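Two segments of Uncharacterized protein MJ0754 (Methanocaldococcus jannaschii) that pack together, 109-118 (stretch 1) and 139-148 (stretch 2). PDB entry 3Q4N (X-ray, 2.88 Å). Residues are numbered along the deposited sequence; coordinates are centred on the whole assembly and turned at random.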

# COMPACT_ATOMS: atom_id res chain seq x y z
N GLY B 109 -13.51 4.95 7.76
CA GLY B 109 -13.59 3.60 8.28
C GLY B 109 -13.21 2.62 7.20
O GLY B 109 -12.17 1.98 7.27
N ALA B 110 -14.06 2.54 6.18
CA ALA B 110 -13.84 1.70 5.02
C ALA B 110 -12.38 1.71 4.63
O ALA B 110 -11.81 0.65 4.36
N THR B 111 -11.80 2.90 4.65
CA THR B 111 -10.46 3.13 4.12
C THR B 111 -9.36 2.51 4.97
O THR B 111 -8.33 2.09 4.46
N ILE B 112 -9.57 2.48 6.28
CA ILE B 112 -8.60 1.90 7.19
C ILE B 112 -8.57 0.38 6.96
O ILE B 112 -7.51 -0.27 6.96
N GLU B 113 -9.75 -0.16 6.74
CA GLU B 113 -9.94 -1.56 6.51
C GLU B 113 -9.41 -1.99 5.13
O GLU B 113 -8.93 -3.11 4.94
N ASP B 114 -9.51 -1.08 4.17
CA ASP B 114 -8.97 -1.27 2.82
C ASP B 114 -7.45 -1.44 2.92
O ASP B 114 -6.86 -2.43 2.45
N LEU B 115 -6.83 -0.46 3.58
CA LEU B 115 -5.44 -0.48 3.88
C LEU B 115 -5.10 -1.62 4.83
O LEU B 115 -3.97 -2.11 4.86
N ASP B 116 -6.07 -2.07 5.61
CA ASP B 116 -5.73 -3.09 6.57
C ASP B 116 -5.59 -4.45 5.89
O ASP B 116 -4.55 -5.09 6.03
N ILE B 117 -6.59 -4.87 5.12
CA ILE B 117 -6.46 -6.10 4.33
C ILE B 117 -5.25 -6.08 3.36
O ILE B 117 -4.69 -7.14 3.04
N ALA B 118 -4.87 -4.90 2.87
CA ALA B 118 -3.77 -4.79 1.91
C ALA B 118 -2.45 -5.15 2.58
O ALA B 118 -1.66 -5.96 2.08
N LEU B 139 -6.90 -11.94 11.29
CA LEU B 139 -6.99 -10.51 11.27
C LEU B 139 -7.67 -10.05 9.98
O LEU B 139 -8.60 -9.22 10.02
N MET B 140 -7.27 -10.63 8.85
CA MET B 140 -7.99 -10.40 7.60
C MET B 140 -9.48 -10.71 7.84
O MET B 140 -10.35 -9.87 7.60
N LYS B 141 -9.76 -11.90 8.35
CA LYS B 141 -11.12 -12.34 8.62
C LYS B 141 -11.92 -11.24 9.31
O LYS B 141 -12.93 -10.79 8.78
N GLY B 142 -11.45 -10.80 10.49
CA GLY B 142 -12.09 -9.70 11.24
C GLY B 142 -12.22 -8.43 10.42
O GLY B 142 -13.25 -7.77 10.47
N SER B 143 -11.19 -8.10 9.66
CA SER B 143 -11.17 -6.88 8.85
C SER B 143 -12.16 -6.89 7.69
O SER B 143 -12.76 -5.87 7.37
N ARG B 144 -12.31 -8.05 7.06
CA ARG B 144 -13.27 -8.19 5.98
C ARG B 144 -14.69 -7.86 6.45
O ARG B 144 -15.45 -7.18 5.75
N ASN B 145 -15.02 -8.31 7.67
CA ASN B 145 -16.29 -7.99 8.31
C ASN B 145 -16.50 -6.53 8.57
O ASN B 145 -17.64 -6.03 8.48
N HIS B 146 -15.43 -5.83 8.90
CA HIS B 146 -15.52 -4.39 9.11
C HIS B 146 -15.86 -3.65 7.80
O HIS B 146 -16.73 -2.78 7.77
N MET B 147 -15.16 -4.01 6.73
CA MET B 147 -15.48 -3.55 5.40
C MET B 147 -17.00 -3.64 5.15
O MET B 147 -17.66 -2.63 4.86
N ARG B 148 -17.55 -4.84 5.26
CA ARG B 148 -18.97 -5.03 5.00
C ARG B 148 -19.80 -4.19 5.94
O ARG B 148 -20.78 -3.57 5.52

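A buried carboxylate, not a greasy side chain, sits at the middle of this helix pair: Glu 113 points toward the opposing helix and splits its two oxygens between successive turns. Its OE1 accepts a hydrogen bond from Ser 143 OG (2.9 Å), while its OE2 lies 2.8 Å from His 146 ND1, a separation whose geometry leaves the bonding open. With chi1 and chi2 both m, the chain of Glu 113 folds back so that its carboxylate reaches both residues, and its CG passes 4.3 Å from the Met 147 backbone N.

The helices run nearly antiparallel, at 151°, with axes approaching to 8.9 Å, and the contact steps along both at Ala 110 with Met 147, Glu 113 with Ser 143, and Ile 117 with Met 140. The CA atoms of Ala 110 and Met 147 are 5.5 Å apart, and those of Ile 117 and Met 140 5.6 Å. Ser 143 points toward stretch 1, its chi1 of -92° between wells; besides bonding Glu 113, its OG rests 3.8 Å from Asp 116 CB. His 146 also starts toward stretch 1, but with chi1 m its end leads away, and NE2 is hydrogen-bonded elsewhere in the structure.

Apolar contacts flank this polar centre. At one end Met 147 (t, p, m) leaves its backbone sideways and curls back, bringing CE to 3.6 Å from Ala 110 CB and 3.3 Å from Ala 110 O. At the other, Ile 117 (m, t) has the most surface covered by the other stretch: its CG2 meets Met 140 CG at 3.7 Å, its CG1 lies 4.0 Å from Ser 143 CB, and its CD1 reaches Arg 144 CG at 4.2 Å. Arg 144 itself points away, offering only the aliphatic base of its chain. Thr 111 and Asn 145 also face away. Together the stretches bury 431 Å².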

# COMPACT_ATOMS: atom_id res chain seq x y z
CB ALA B 110 -14.66 2.16 3.87
CB THR B 111 -10.17 4.63 4.00
OG1 THR B 111 -11.21 5.27 3.22
CG2 THR B 111 -8.81 4.86 3.37
CB ILE B 112 -8.97 2.25 8.64
CG1 ILE B 112 -8.68 3.73 8.89
CG2 ILE B 112 -8.20 1.40 9.65
CD1 ILE B 112 -9.65 4.38 9.89
CB GLU B 113 -11.42 -1.86 6.70
CG GLU B 113 -11.93 -1.54 8.11
CD GLU B 113 -11.34 -2.46 9.18
OE1 GLU B 113 -10.48 -3.30 8.86
OE2 GLU B 113 -11.72 -2.35 10.36
CB ASP B 114 -9.34 -0.03 1.99
CG ASP B 114 -9.02 -0.18 0.52
OD1 ASP B 114 -8.24 -1.09 0.12
OD2 ASP B 114 -9.55 0.66 -0.25
CB LEU B 115 -5.06 0.84 4.52
CG LEU B 115 -3.56 1.03 4.68
CD1 LEU B 115 -2.80 0.49 3.48
CD2 LEU B 115 -3.27 2.50 4.83
CB ASP B 116 -6.71 -3.13 7.72
CG ASP B 116 -6.01 -3.23 9.07
OD1 ASP B 116 -6.29 -2.39 9.96
OD2 ASP B 116 -5.17 -4.15 9.24
CB ILE B 117 -7.72 -6.36 3.53
CG1 ILE B 117 -8.94 -6.27 4.43
CG2 ILE B 117 -7.67 -7.72 2.88
CD1 ILE B 117 -10.25 -6.09 3.66
CB ALA B 118 -3.71 -3.37 1.34
CB LEU B 139 -5.62 -9.88 11.50
CG LEU B 139 -5.46 -9.43 12.96
CD1 LEU B 139 -5.76 -10.53 13.97
CD2 LEU B 139 -4.11 -8.84 13.25
CB MET B 140 -7.43 -11.28 6.49
CG MET B 140 -7.26 -10.58 5.17
SD MET B 140 -5.66 -11.04 4.46
CE MET B 140 -6.11 -12.32 3.26
CB LYS B 141 -11.09 -13.62 9.45
CG LYS B 141 -12.47 -14.21 9.78
CD LYS B 141 -12.48 -15.73 9.59
CE LYS B 141 -12.00 -16.11 8.19
NZ LYS B 141 -13.03 -16.91 7.44
CB SER B 143 -9.76 -6.59 8.31
OG SER B 143 -9.04 -5.74 9.19
CB ARG B 144 -13.18 -9.58 5.36
CG ARG B 144 -11.93 -9.80 4.50
CD ARG B 144 -12.09 -10.96 3.51
NE ARG B 144 -11.70 -12.27 4.05
CZ ARG B 144 -10.59 -12.93 3.69
NH1 ARG B 144 -9.76 -12.39 2.80
NH2 ARG B 144 -10.32 -14.12 4.22
CB ASN B 145 -16.40 -8.74 9.62
CG ASN B 145 -17.26 -9.95 9.51
OD1 ASN B 145 -16.96 -10.86 8.73
ND2 ASN B 145 -18.37 -9.98 10.25
CB HIS B 146 -14.24 -3.85 9.75
CG HIS B 146 -13.91 -4.49 11.06
ND1 HIS B 146 -12.61 -4.72 11.47
CD2 HIS B 146 -14.70 -4.98 12.04
CE1 HIS B 146 -12.62 -5.31 12.65
NE2 HIS B 146 -13.88 -5.48 13.02
CB MET B 147 -14.75 -4.43 4.40
CG MET B 147 -14.82 -3.97 2.98
SD MET B 147 -13.46 -2.85 2.61
CE MET B 147 -14.19 -1.29 3.07
CB ARG B 148 -19.36 -6.49 5.15
CG ARG B 148 -18.62 -7.39 4.22
CD ARG B 148 -19.18 -8.78 4.24
NE ARG B 148 -18.14 -9.71 3.81
CZ ARG B 148 -17.36 -10.39 4.64
NH1 ARG B 148 -17.51 -10.27 5.96
NH2 ARG B 148 -16.43 -11.20 4.14